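Local coordinates for hypothetical protein PSPTO_2114 (Pseudomonas syringae pv. tomato, PDB 2ODA) that belongs to the haloacid dehalogenase superfamily, in a Pseudomonas-specific subfamily that probably has a novel function rather than a typical phosphatase activity, at residues C16-F20 and H34-P39; A124-T128 and K192-P196; I78-P83 and M95-L100. All coordinates share one frame; numbering follows the deposited sequence.

None of the three contacts lies deep in the core. Contact 1 is partly buried and contact 2 likewise, whereas contact 3 is at the surface. Contacts 1 and 2 fall on opposite sides of the chain's centre, their own centres about 27 Å apart. Chemistry follows place: contact 1 joins two irregular chain paths through hydrogen bonds and a bridging water, while contacts 2 and 3 have no hydrogen bond between their segments and rely on prolines set against a tryptophan or a helix. Those two reach the same parallel sheet, both touch the second subunit, and meet each other where Leu126 CD1 lies 4.2 Å from Leu97 CD1.

Contact 1: C16-F20 and H34-P39; sequences CLVDF and HAQLTP
Cys16 offers its carbonyl to the Thr38 hydroxyl, with OG1 only 2.5 Å from O, a hydrogen bond short enough that its exact length deserves caution. The first torsion of Thr38 (chi1 61°) sets OG1 between its own backbone N and carbonyl carbon, which turns the hydroxyl back onto the 16-20 segment. At Leu17 the backbone takes over: Thr38 N lies 2.9 Å from Leu17 O and the N-H points almost straight at it (168°), although the donor stands above the carbonyl plane. Val18 pairs with Leu37 in a single beta bridge. Its CA approaches Gln36 O at 3.3 Å as a CA-H...O contact, and its CG1 branch meets Leu37 CD2 at 3.8 Å. The path from a weak helical turn at 16-17 into this isolated bridge, just after the strand 9-12, is consistent with the squiggle that follows the first strand in haloacid dehalogenase folds, with 34-39 leading the chain back toward helix 41-51. Asp19 N donates to Gln36 O at 3.2 Å, a noticeably bent bond. Its carboxylate runs beside the His34 side chain, OD1 being 3.6 Å from His34 CB with the carboxylate and imidazole planes 19° apart; OD1 is held by Gln23 N, and OD2 by Ser14 OG and Ala24 N. Finally, Phe20 N donates to a water that in turn donates to Gln36 O, so that this carbonyl accepts two bonds. The phenyl ring sends CD1 to within 3.7 Å of Pro39 CD, while Thr38 CG2 sits at its edge, and Trp145 meets the same ring edge-to-face.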
ATOM      1  N   CYS B  16      15.370   4.219 -16.787  1.00  5.55           N
ATOM      2  CA  CYS B  16      13.942   4.134 -17.026  1.00  6.09           C
ATOM      3  C   CYS B  16      13.444   5.390 -17.756  1.00  5.77           C
ATOM      4  O   CYS B  16      13.232   5.332 -18.963  1.00  6.05           O
ATOM      5  CB  CYS B  16      13.213   3.842 -15.705  1.00  6.77           C
ATOM      6  SG  CYS B  16      11.426   3.839 -15.780  1.00  7.05           S
ATOM      7  N   LEU B  17      13.278   6.512 -17.045  1.00  4.83           N
ATOM      8  CA  LEU B  17      12.960   7.792 -17.691  1.00  4.71           C
ATOM      9  C   LEU B  17      14.177   8.352 -18.439  1.00  4.22           C
ATOM     10  O   LEU B  17      14.065   8.845 -19.551  1.00  4.69           O
ATOM     11  CB  LEU B  17      12.484   8.809 -16.643  1.00  4.66           C
ATOM     12  CG  LEU B  17      11.121   8.496 -15.995  1.00  6.03           C
ATOM     13  CD1 LEU B  17      10.920   9.393 -14.764  1.00  5.55           C
ATOM     14  CD2 LEU B  17      10.022   8.706 -17.040  1.00  6.42           C
ATOM     15  N   VAL B  18      15.338   8.273 -17.798  1.00  4.12           N
ATOM     16  CA  VAL B  18      16.551   8.869 -18.325  1.00  4.80           C
ATOM     17  C   VAL B  18      17.657   7.834 -18.128  1.00  5.23           C
ATOM     18  O   VAL B  18      17.404   6.756 -17.585  1.00  5.95           O
ATOM     19  CB  VAL B  18      16.927  10.190 -17.563  1.00  5.25           C
ATOM     20  CG1 VAL B  18      15.900  11.324 -17.800  1.00  5.23           C
ATOM     21  CG2 VAL B  18      17.078   9.935 -16.064  1.00  6.32           C
ATOM     22  N   ASP B  19      18.880   8.168 -18.530  1.00  4.50           N
ATOM     23  CA  ASP B  19      20.055   7.353 -18.183  1.00  5.31           C
ATOM     24  C   ASP B  19      19.973   5.900 -18.682  1.00  6.11           C
ATOM     25  O   ASP B  19      20.069   4.932 -17.902  1.00  7.34           O
ATOM     26  CB  ASP B  19      20.361   7.432 -16.664  1.00  5.04           C
ATOM     27  CG  ASP B  19      21.691   6.774 -16.310  1.00  5.34           C
ATOM     28  OD1 ASP B  19      22.551   6.660 -17.205  1.00  5.31           O
ATOM     29  OD2 ASP B  19      21.862   6.371 -15.157  1.00  6.71           O
ATOM     30  N   PHE B  20      19.768   5.750 -19.983  1.00  4.89           N
ATOM     31  CA  PHE B  20      19.692   4.417 -20.602  1.00  5.68           C
ATOM     32  C   PHE B  20      20.911   3.591 -20.177  1.00  5.86           C
ATOM     33  O   PHE B  20      22.058   4.057 -20.306  1.00  5.62           O
ATOM     34  CB  PHE B  20      19.677   4.593 -22.123  1.00  4.72           C
ATOM     35  CG  PHE B  20      19.470   3.326 -22.903  1.00  5.43           C
ATOM     36  CD1 PHE B  20      18.204   2.996 -23.389  1.00  4.28           C
ATOM     37  CD2 PHE B  20      20.536   2.484 -23.182  1.00  4.94           C
ATOM     38  CE1 PHE B  20      18.000   1.839 -24.160  1.00  5.31           C
ATOM     39  CE2 PHE B  20      20.339   1.278 -23.929  1.00  4.24           C
ATOM     40  CZ  PHE B  20      19.054   0.970 -24.414  1.00  4.80           C
ATOM     41  N   HIS B  34      23.971  11.387 -19.124  1.00  6.78           N
ATOM     42  CA  HIS B  34      23.051  10.446 -18.493  1.00  6.74           C
ATOM     43  C   HIS B  34      21.621  11.020 -18.384  1.00  7.16           C
ATOM     44  O   HIS B  34      20.640  10.282 -18.217  1.00  7.05           O
ATOM     45  CB  HIS B  34      23.551  10.115 -17.084  1.00  6.71           C
ATOM     46  CG  HIS B  34      24.898   9.456 -17.034  1.00  6.88           C
ATOM     47  ND1 HIS B  34      25.545   9.209 -15.840  1.00  8.89           N
ATOM     48  CD2 HIS B  34      25.710   8.979 -18.009  1.00  6.54           C
ATOM     49  CE1 HIS B  34      26.693   8.599 -16.084  1.00  7.22           C
ATOM     50  NE2 HIS B  34      26.813   8.444 -17.391  1.00  7.69           N
ATOM     51  N   ALA B  35      21.495  12.337 -18.450  1.00  6.71           N
ATOM     52  CA  ALA B  35      20.179  12.957 -18.352  1.00  7.41           C
ATOM     53  C   ALA B  35      19.336  12.832 -19.648  1.00  7.76           C
ATOM     54  O   ALA B  35      18.165  13.235 -19.668  1.00  8.50           O
ATOM     55  CB  ALA B  35      20.297  14.418 -17.880  1.00  6.66           C
ATOM     56  N   GLN B  36      19.914  12.263 -20.718  1.00  8.54           N
ATOM     57  CA  GLN B  36      19.163  12.062 -21.955  1.00  8.74           C
ATOM     58  C   GLN B  36      17.972  11.160 -21.606  1.00  8.51           C
ATOM     59  O   GLN B  36      18.132  10.144 -20.923  1.00  6.36           O
ATOM     60  CB  GLN B  36      20.037  11.394 -23.031  1.00 10.11           C
ATOM     61  CG  GLN B  36      19.322  11.107 -24.388  1.00 10.45           C
ATOM     62  CD  GLN B  36      20.204  10.311 -25.355  1.00 11.36           C
ATOM     63  OE1 GLN B  36      21.407  10.197 -25.156  1.00 14.93           O
ATOM     64  NE2 GLN B  36      19.604   9.759 -26.396  1.00 14.57           N
ATOM     65  N   LEU B  37      16.772  11.567 -22.022  1.00  7.46           N
ATOM     66  CA  LEU B  37      15.602  10.675 -21.918  1.00  6.81           C
ATOM     67  C   LEU B  37      15.741   9.377 -22.718  1.00  6.77           C
ATOM     68  O   LEU B  37      16.343   9.363 -23.787  1.00  6.69           O
ATOM     69  CB  LEU B  37      14.359  11.417 -22.404  1.00  7.17           C
ATOM     70  CG  LEU B  37      13.959  12.604 -21.528  1.00  7.68           C
ATOM     71  CD1 LEU B  37      13.162  13.638 -22.376  1.00  9.73           C
ATOM     72  CD2 LEU B  37      13.154  12.155 -20.330  1.00  9.37           C
ATOM     73  N   THR B  38      15.171   8.290 -22.197  1.00  6.14           N
ATOM     74  CA  THR B  38      15.175   6.993 -22.882  1.00  6.16           C
ATOM     75  C   THR B  38      14.267   6.979 -24.132  1.00  6.59           C
ATOM     76  O   THR B  38      13.366   7.818 -24.257  1.00  5.62           O
ATOM     77  CB  THR B  38      14.806   5.822 -21.927  1.00  6.63           C
ATOM     78  OG1 THR B  38      13.487   6.011 -21.404  1.00  5.11           O
ATOM     79  CG2 THR B  38      15.831   5.710 -20.789  1.00  4.48           C
ATOM     80  N   PRO B  39      14.534   6.057 -25.074  1.00  6.74           N
ATOM     81  CA  PRO B  39      13.768   6.068 -26.329  1.00  6.67           C
ATOM     82  C   PRO B  39      12.243   6.005 -26.093  1.00  6.65           C
ATOM     83  O   PRO B  39      11.764   5.185 -25.312  1.00  6.43           O
ATOM     84  CB  PRO B  39      14.281   4.820 -27.060  1.00  6.81           C
ATOM     85  CG  PRO B  39      15.672   4.627 -26.555  1.00  8.43           C
ATOM     86  CD  PRO B  39      15.578   5.009 -25.079  1.00  5.97           C
TER
HETATM   87  O   HOH W   1      19.611   7.991 -21.783  1.00  7.24           O

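Contact 2: A124-T128 and K192-P196; sequences AGLWT and KGEKP
Pro196 lies over one face of the Trp127 indole, the two side chains running nearly perpendicular. Trp127 CG is trans to the carbonyl carbon (chi1 -76°), which carries the indole out to the tail. The CH-pi evidence is direct: Pro196 CG stands 3.5 Å from the centroid of the five-membered ring, 15° off its normal, with the Trp127 NE1 atom 3.4 Å from that same CG. Pro196 CD covers the neighbouring part of the ring, 3.7 Å from Trp127 CE2. Its third ring carbon, CB, touches two successive backbone carbonyls, 3.6 Å from both Gly125 O and Leu126 O.

Glu194 comes to the six-membered end instead. Its carbonyl O meets the ring edge in plane, 3.3 Å from Trp127 CZ2, while the side chain, extended beyond CG, passes obliquely by CH2. The carboxylate plane is turned 61° from the indole and its OE2 is 3.7 Å from Trp127 CH2; OE1 forms a salt bridge with Arg189.

Both segments follow helices that close in a Schellman motif, with Gly125 and Gly193 at positive phi. Pro196 OXT is hydrogen-bonded to His170 NE2, and Pro196 O to Lys195 NZ of the second subunit. Trp127 begins strand 127-131, bonded through its backbone to Cys108 and Leu110; its indole packs on Ile186, Arg189 and Arg190 of helix 179-191, and the tail after that helix covers it.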
ATOM      1  N   ALA B 124       4.657  -3.641  -2.530  1.00  5.84           N
ATOM      2  CA  ALA B 124       3.750  -2.555  -2.130  1.00  5.91           C
ATOM      3  C   ALA B 124       2.318  -2.784  -2.652  1.00  6.31           C
ATOM      4  O   ALA B 124       1.386  -2.053  -2.288  1.00  6.14           O
ATOM      5  CB  ALA B 124       4.303  -1.196  -2.622  1.00  5.82           C
ATOM      6  N   GLY B 125       2.149  -3.798  -3.495  1.00  6.15           N
ATOM      7  CA  GLY B 125       0.815  -4.166  -3.968  1.00  6.26           C
ATOM      8  C   GLY B 125       0.431  -3.535  -5.294  1.00  7.03           C
ATOM      9  O   GLY B 125      -0.741  -3.578  -5.675  1.00  6.11           O
ATOM     10  N   LEU B 126       1.409  -2.935  -5.988  1.00  5.92           N
ATOM     11  CA  LEU B 126       1.132  -2.245  -7.259  1.00  6.69           C
ATOM     12  C   LEU B 126       1.134  -3.169  -8.475  1.00  5.92           C
ATOM     13  O   LEU B 126       1.667  -4.286  -8.437  1.00  4.68           O
ATOM     14  CB  LEU B 126       2.145  -1.103  -7.495  1.00  6.37           C
ATOM     15  CG  LEU B 126       1.852   0.196  -6.714  1.00  8.97           C
ATOM     16  CD1 LEU B 126       2.379   0.088  -5.298  1.00  9.97           C
ATOM     17  CD2 LEU B 126       2.475   1.423  -7.393  1.00  8.94           C
ATOM     18  N   TRP B 127       0.510  -2.681  -9.554  1.00  5.74           N
ATOM     19  CA  TRP B 127       0.753  -3.200 -10.895  1.00  5.81           C
ATOM     20  C   TRP B 127       2.179  -2.804 -11.271  1.00  5.20           C
ATOM     21  O   TRP B 127       2.670  -1.743 -10.870  1.00  5.51           O
ATOM     22  CB  TRP B 127      -0.222  -2.583 -11.913  1.00  5.74           C
ATOM     23  CG  TRP B 127      -1.624  -3.158 -11.828  1.00  5.18           C
ATOM     24  CD1 TRP B 127      -2.698  -2.636 -11.148  1.00  7.73           C
ATOM     25  CD2 TRP B 127      -2.082  -4.352 -12.456  1.00  4.49           C
ATOM     26  NE1 TRP B 127      -3.811  -3.448 -11.321  1.00  6.19           N
ATOM     27  CE2 TRP B 127      -3.454  -4.512 -12.112  1.00  7.33           C
ATOM     28  CE3 TRP B 127      -1.464  -5.317 -13.266  1.00  5.54           C
ATOM     29  CZ2 TRP B 127      -4.213  -5.609 -12.548  1.00  7.25           C
ATOM     30  CZ3 TRP B 127      -2.222  -6.407 -13.710  1.00  6.80           C
ATOM     31  CH2 TRP B 127      -3.590  -6.535 -13.352  1.00  6.89           C
ATOM     32  N   THR B 128       2.841  -3.657 -12.049  1.00  5.59           N
ATOM     33  CA  THR B 128       4.225  -3.375 -12.492  1.00  5.31           C
ATOM     34  C   THR B 128       4.423  -3.555 -13.992  1.00  5.19           C
ATOM     35  O   THR B 128       3.903  -4.493 -14.582  1.00  5.71           O
ATOM     36  CB  THR B 128       5.284  -4.256 -11.747  1.00  5.45           C
ATOM     37  OG1 THR B 128       5.011  -5.643 -11.962  1.00  4.65           O
ATOM     38  CG2 THR B 128       5.241  -3.996 -10.250  1.00  5.22           C
ATOM     39  N   LYS B 192     -11.529  -7.340 -16.593  1.00 12.98           N
ATOM     40  CA  LYS B 192     -11.840  -8.772 -16.500  1.00 13.33           C
ATOM     41  C   LYS B 192     -11.622  -9.332 -15.091  1.00 13.55           C
ATOM     42  O   LYS B 192     -11.611 -10.552 -14.886  1.00 13.22           O
ATOM     43  CB  LYS B 192     -11.016  -9.576 -17.522  1.00 13.80           C
ATOM     44  CG  LYS B 192     -11.288  -9.180 -18.962  1.00 13.48           C
ATOM     45  CD  LYS B 192     -10.253  -9.768 -19.929  1.00 14.48           C
ATOM     46  CE  LYS B 192     -10.596  -9.333 -21.358  1.00 16.90           C
ATOM     47  NZ  LYS B 192      -9.890 -10.135 -22.395  1.00 18.56           N
ATOM     48  N   GLY B 193     -11.422  -8.436 -14.128  1.00 13.17           N
ATOM     49  CA  GLY B 193     -11.315  -8.832 -12.726  1.00 12.40           C
ATOM     50  C   GLY B 193      -9.907  -9.100 -12.219  1.00 12.12           C
ATOM     51  O   GLY B 193      -9.741  -9.435 -11.037  1.00 12.69           O
ATOM     52  N   GLU B 194      -8.891  -8.942 -13.071  1.00 11.25           N
ATOM     53  CA  GLU B 194      -7.497  -9.183 -12.634  1.00 10.87           C
ATOM     54  C   GLU B 194      -7.003  -8.107 -11.667  1.00 10.43           C
ATOM     55  O   GLU B 194      -7.225  -6.903 -11.885  1.00  9.91           O
ATOM     56  CB  GLU B 194      -6.524  -9.289 -13.827  1.00 11.51           C
ATOM     57  CG  GLU B 194      -5.199 -10.009 -13.454  1.00 10.18           C
ATOM     58  CD  GLU B 194      -4.173 -10.010 -14.556  1.00 10.39           C
ATOM     59  OE1 GLU B 194      -4.547  -9.967 -15.741  1.00  8.88           O
ATOM     60  OE2 GLU B 194      -2.969 -10.083 -14.235  1.00 10.72           O
ATOM     61  N   LYS B 195      -6.351  -8.550 -10.591  1.00 10.34           N
ATOM     62  CA  LYS B 195      -5.736  -7.653  -9.625  1.00  9.81           C
ATOM     63  C   LYS B 195      -4.246  -7.940  -9.578  1.00  9.61           C
ATOM     64  O   LYS B 195      -3.817  -9.032  -9.994  1.00  9.45           O
ATOM     65  CB  LYS B 195      -6.337  -7.863  -8.232  1.00  9.83           C
ATOM     66  CG  LYS B 195      -7.846  -7.604  -8.131  1.00 10.81           C
ATOM     67  CD  LYS B 195      -8.378  -8.137  -6.785  1.00 10.19           C
ATOM     68  CE  LYS B 195      -9.827  -7.733  -6.510  1.00 11.95           C
ATOM     69  NZ  LYS B 195     -10.318  -8.406  -5.258  1.00 11.97           N
ATOM     70  N   PRO B 196      -3.442  -6.975  -9.068  1.00  9.81           N
ATOM     71  CA  PRO B 196      -1.998  -7.184  -8.988  1.00  9.46           C
ATOM     72  C   PRO B 196      -1.620  -8.452  -8.239  1.00  9.88           C
ATOM     73  O   PRO B 196      -2.283  -8.849  -7.282  1.00  9.12           O
ATOM     74  CB  PRO B 196      -1.509  -5.954  -8.221  1.00  9.95           C
ATOM     75  CG  PRO B 196      -2.483  -4.920  -8.534  1.00  9.43           C
ATOM     76  CD  PRO B 196      -3.810  -5.621  -8.596  1.00  9.45           C
ATOM     77  OXT PRO B 196      -0.619  -9.092  -8.597  1.00  9.89           O
TER

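Contact 3: I78-P83 and M95-L100; sequences IAAPRP and MALMAL
Ala80 and Ala96 meet methyl to methyl, CB to CB at 3.4 Å, tighter than usual carbon packing, and this is where the backbones come closest (CA to CA 4.6 Å). Small residues allow such an approach, and larger bumps lie to each end of it. At the strand end, Ile78 and Leu100 lie alongside one another, running antiparallel, Ile78 CG1 lying 3.6 Å from Leu100 CD2. The Pro81 ring fits the groove between Met95 and Ala99, one helical turn apart, with Pro81 CD 3.6 Å from Ala99 CB. These pieces start a beta-alpha-beta crossover of the Rossmann-like haloacid dehalogenase fold: strand 78-79 at the sheet border leads through the proline-rich 80-83 link into helix 91-99, which lies over strands 55-58 and 9-12 before strand 109-112. Met95, a selenomethionine, supplies a long side chain. Bent at its last torsion (chi3 64°), it tucks CE against the chain between Pro81 and Pro83: 3.3 Å from Arg82 O and 3.7 Å from Pro81 CB. Met95 SE lies 3.6 Å from Pro83 CA. The same residue also packs on Met98 of the second subunit, while the Arg82 guanidinium turns to Leu61 O.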
ATOM      1  N   ILE B  78       6.685  14.920  -9.944  1.00 14.47           N
ATOM      2  CA  ILE B  78       7.051  14.937  -8.525  1.00 14.72           C
ATOM      3  C   ILE B  78       8.279  14.060  -8.264  1.00 13.51           C
ATOM      4  O   ILE B  78       8.360  12.967  -8.804  1.00 12.28           O
ATOM      5  CB  ILE B  78       5.820  14.409  -7.677  1.00 14.22           C
ATOM      6  CG1 ILE B  78       4.580  15.307  -7.869  1.00 17.45           C
ATOM      7  CG2 ILE B  78       6.164  14.203  -6.193  1.00 17.11           C
ATOM      8  CD1 ILE B  78       4.817  16.819  -7.728  1.00 19.68           C
ATOM      9  N   ALA B  79       9.239  14.541  -7.467  1.00 12.00           N
ATOM     10  CA  ALA B  79      10.276  13.669  -6.930  1.00 11.82           C
ATOM     11  C   ALA B  79       9.731  12.946  -5.688  1.00 11.68           C
ATOM     12  O   ALA B  79       9.413  13.596  -4.697  1.00 10.82           O
ATOM     13  CB  ALA B  79      11.506  14.486  -6.571  1.00 12.55           C
ATOM     14  N   ALA B  80       9.601  11.624  -5.736  1.00 10.95           N
ATOM     15  CA  ALA B  80       9.133  10.873  -4.542  1.00 10.80           C
ATOM     16  C   ALA B  80      10.096  11.008  -3.355  1.00 11.03           C
ATOM     17  O   ALA B  80      11.326  10.908  -3.520  1.00 10.39           O
ATOM     18  CB  ALA B  80       8.899   9.415  -4.878  1.00 10.62           C
ATOM     19  N   PRO B  81       9.559  11.221  -2.137  1.00 11.32           N
ATOM     20  CA  PRO B  81      10.530  11.324  -1.042  1.00 11.70           C
ATOM     21  C   PRO B  81      11.264  10.007  -0.801  1.00 12.79           C
ATOM     22  O   PRO B  81      10.661   8.917  -0.923  1.00 14.09           O
ATOM     23  CB  PRO B  81       9.686  11.707   0.183  1.00 11.31           C
ATOM     24  CG  PRO B  81       8.330  11.947  -0.292  1.00 12.87           C
ATOM     25  CD  PRO B  81       8.167  11.397  -1.687  1.00 11.38           C
ATOM     26  N   ARG B  82      12.547  10.107  -0.444  1.00 12.47           N
ATOM     27  CA  ARG B  82      13.388   8.953  -0.188  1.00 13.31           C
ATOM     28  C   ARG B  82      12.923   8.268   1.094  1.00 13.01           C
ATOM     29  O   ARG B  82      12.698   8.939   2.108  1.00 13.61           O
ATOM     30  CB  ARG B  82      14.862   9.411  -0.085  1.00 13.44           C
ATOM     31  CG  ARG B  82      15.867   8.304   0.135  1.00 14.38           C
ATOM     32  CD  ARG B  82      17.316   8.854   0.350  1.00 14.52           C
ATOM     33  NE  ARG B  82      17.767   9.773  -0.702  1.00 16.65           N
ATOM     34  CZ  ARG B  82      18.464   9.439  -1.792  1.00 17.65           C
ATOM     35  NH1 ARG B  82      18.785   8.178  -2.040  1.00 17.53           N
ATOM     36  NH2 ARG B  82      18.826  10.388  -2.653  1.00 17.39           N
ATOM     37  N   PRO B  83      12.743   6.936   1.062  1.00 13.17           N
ATOM     38  CA  PRO B  83      12.342   6.250   2.292  1.00 13.21           C
ATOM     39  C   PRO B  83      13.518   5.978   3.206  1.00 13.53           C
ATOM     40  O   PRO B  83      14.662   5.919   2.754  1.00 13.24           O
ATOM     41  CB  PRO B  83      11.817   4.914   1.776  1.00 13.69           C
ATOM     42  CG  PRO B  83      12.695   4.637   0.591  1.00 12.78           C
ATOM     43  CD  PRO B  83      12.905   5.990  -0.059  1.00 12.83           C
HETATM   44  N   MSE B  95       5.435   5.748  -0.163  1.00 11.02           N
HETATM   45  CA  MSE B  95       5.756   7.147   0.059  1.00 14.30           C
HETATM   46  C   MSE B  95       5.554   8.027  -1.165  1.00 10.48           C
HETATM   47  O   MSE B  95       5.108   9.155  -1.038  1.00 10.23           O
HETATM   48  CB  MSE B  95       7.136   7.304   0.670  1.00 12.40           C
HETATM   49  CG  MSE B  95       7.057   7.102   2.146  1.00 17.09           C
HETATM   50 SE   MSE B  95       8.828   6.994   2.903  1.00 29.46          SE
HETATM   51  CE  MSE B  95       9.412   8.774   2.482  1.00 22.21           C
ATOM     52  N   ALA B  96       5.840   7.487  -2.346  1.00  8.64           N
ATOM     53  CA  ALA B  96       5.589   8.171  -3.596  1.00  6.63           C
ATOM     54  C   ALA B  96       4.100   8.385  -3.806  1.00  6.52           C
ATOM     55  O   ALA B  96       3.676   9.474  -4.216  1.00  5.84           O
ATOM     56  CB  ALA B  96       6.154   7.363  -4.746  1.00  6.36           C
ATOM     57  N   LEU B  97       3.297   7.347  -3.565  1.00  5.37           N
ATOM     58  CA  LEU B  97       1.831   7.505  -3.688  1.00  6.49           C
ATOM     59  C   LEU B  97       1.288   8.585  -2.735  1.00  7.51           C
ATOM     60  O   LEU B  97       0.446   9.412  -3.109  1.00  7.23           O
ATOM     61  CB  LEU B  97       1.114   6.151  -3.508  1.00  5.55           C
ATOM     62  CG  LEU B  97       1.456   5.037  -4.509  1.00  4.58           C
ATOM     63  CD1 LEU B  97       0.737   3.742  -4.095  1.00  5.12           C
ATOM     64  CD2 LEU B  97       1.079   5.471  -5.957  1.00  7.24           C
HETATM   65  N   MSE B  98       1.767   8.583  -1.496  1.00  8.43           N
HETATM   66  CA  MSE B  98       1.386   9.619  -0.529  1.00 11.35           C
HETATM   67  C   MSE B  98       1.754  11.029  -0.962  1.00 10.86           C
HETATM   68  O   MSE B  98       0.967  11.969  -0.775  1.00 11.11           O
HETATM   69  CB  MSE B  98       1.956   9.297   0.849  1.00 10.24           C
HETATM   70  CG  MSE B  98       1.257   8.082   1.451  1.00 10.96           C
HETATM   71 SE   MSE B  98       1.961   7.702   3.227  1.00 19.56          SE
HETATM   72  CE  MSE B  98       3.317   6.499   2.781  1.00 13.60           C
ATOM     73  N   ALA B  99       2.930  11.164  -1.571  1.00 11.10           N
ATOM     74  CA  ALA B  99       3.395  12.437  -2.129  1.00 10.89           C
ATOM     75  C   ALA B  99       2.476  12.937  -3.236  1.00 10.60           C
ATOM     76  O   ALA B  99       2.392  14.138  -3.468  1.00 10.20           O
ATOM     77  CB  ALA B  99       4.841  12.307  -2.641  1.00 10.62           C
ATOM     78  N   LEU B 100       1.790  12.014  -3.920  1.00  9.51           N
ATOM     79  CA  LEU B 100       0.805  12.348  -4.950  1.00  9.72           C
ATOM     80  C   LEU B 100      -0.616  12.434  -4.412  1.00 10.01           C
ATOM     81  O   LEU B 100      -1.564  12.603  -5.183  1.00  9.78           O
ATOM     82  CB  LEU B 100       0.844  11.303  -6.079  1.00 10.08           C
ATOM     83  CG  LEU B 100       2.127  11.225  -6.921  1.00  8.77           C
ATOM     84  CD1 LEU B 100       2.066  10.033  -7.870  1.00  9.58           C
ATOM     85  CD2 LEU B 100       2.355  12.542  -7.691  1.00  9.61           C
TER